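Local structure of Dmd discriminator of mRNA degradation (5I8J) at the interface of chains A and B. The protein acts as a phage antitoxin that interacts with the bacterial toxin RnlA and so probably shields phage mRNA from degradation during infection. Coordinates in Å, arbitrary orientation; residue numbers count along the deposited sequence, not the author numbering. Chains: chain A/B, Dmd discriminator of mRNA degradation.

The interface of chains A and B. Residues chain A 11, 51, 54; chain B 11, 51, 54.
A:Phe51 and B:Phe51 meet edge to face across the two-fold axis relating two copies of Dmd, an antitoxin of the Dmd family. Their ring centres lie 5.0 Å apart and the planes are inclined by 60°, too steep for a parallel stack. The two side chains slide past one another in opposite directions, which brings the CE2 corners of the rings together, A:Phe51 CE2 to B:Phe51 CE2 at 3.7 Å. In both copies CG stands anti to the carbonyl carbon (chi1 -73° in A:Phe51), a setting that carries the ring from strand 46-52 towards the partner.

Aliphatic contact comes from strand 6-14 of chain A and strand 5-14 of chain B. A:Ile11 and B:Ile11 reach towards each other tip to tip through their CD1 methyls. At 3.3 Å between A:Ile11 CD1 and B:Ile11 CD1 the packing is tight. An extended outer arm, chi2 164° in A:Ile11, pushes each methyl towards the axis.

Backbone oxygens border the rims of the aromatic pair. The backbone carbonyl of B:Asp54, in the turn between strands 46-52 and 55-61, lies in the plane of the A:Phe51 ring at its edge, with O 3.4 Å from A:Phe51 CE2; this could place the oxygen's partial negative charge against the positive ring rim. The twin is looser, A:Asp54 O to B:Phe51 CE2 measuring 3.8 Å. At the A:Phe51 ring the side chain of B:Asp54 crosses at about a right angle, its CB 4.0 Å from A:Phe51 CZ. The pairing seen in the crystal may or may not persist in solution or on binding RnlA.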
# COMPACT_ATOMS: atom_id res chain seq x y z
N ILE A 11 -3.36 2.05 2.70
CA ILE A 11 -2.69 0.93 3.34
C ILE A 11 -2.76 1.13 4.84
O ILE A 11 -2.42 2.19 5.33
CB ILE A 11 -1.23 0.80 2.93
CG1 ILE A 11 -1.08 0.88 1.41
CG2 ILE A 11 -0.65 -0.50 3.46
CD1 ILE A 11 0.34 1.15 1.02
N PHE A 51 -2.29 6.88 -0.68
CA PHE A 51 -1.42 6.98 -1.83
C PHE A 51 -2.21 7.38 -3.07
O PHE A 51 -3.28 6.82 -3.32
CB PHE A 51 -0.71 5.64 -2.10
CG PHE A 51 0.37 5.29 -1.12
CD1 PHE A 51 0.06 4.73 0.12
CD2 PHE A 51 1.71 5.49 -1.44
CE1 PHE A 51 1.08 4.40 1.02
CE2 PHE A 51 2.72 5.16 -0.54
CZ PHE A 51 2.40 4.61 0.68
N ASP A 54 0.86 6.21 -6.60
CA ASP A 54 1.97 5.55 -5.90
C ASP A 54 2.79 6.49 -5.00
O ASP A 54 3.87 6.13 -4.55
CB ASP A 54 2.89 4.86 -6.91
CG ASP A 54 2.20 3.73 -7.64
OD1 ASP A 54 1.36 3.05 -7.00
OD2 ASP A 54 2.47 3.53 -8.84
N ILE B 11 2.13 -4.41 -1.97
CA ILE B 11 0.70 -4.38 -2.24
C ILE B 11 0.45 -5.15 -3.53
O ILE B 11 1.18 -4.97 -4.50
CB ILE B 11 0.15 -2.97 -2.44
CG1 ILE B 11 0.68 -2.00 -1.40
CG2 ILE B 11 -1.38 -2.99 -2.47
CD1 ILE B 11 0.25 -0.62 -1.73
N PHE B 51 7.09 -1.22 -1.87
CA PHE B 51 7.31 0.07 -1.24
C PHE B 51 8.38 -0.04 -0.16
O PHE B 51 8.31 -0.90 0.71
CB PHE B 51 6.02 0.62 -0.61
CG PHE B 51 4.99 1.02 -1.62
CD1 PHE B 51 4.12 0.08 -2.14
CD2 PHE B 51 4.88 2.33 -2.04
CE1 PHE B 51 3.16 0.45 -3.08
CE2 PHE B 51 3.93 2.71 -2.97
CZ PHE B 51 3.07 1.76 -3.49
N ASP B 54 7.81 4.07 2.07
CA ASP B 54 6.64 4.59 1.38
C ASP B 54 6.92 5.10 -0.03
O ASP B 54 6.10 5.81 -0.61
CB ASP B 54 5.98 5.70 2.21
CG ASP B 54 5.46 5.19 3.54
OD1 ASP B 54 5.14 3.99 3.62
OD2 ASP B 54 5.36 5.99 4.49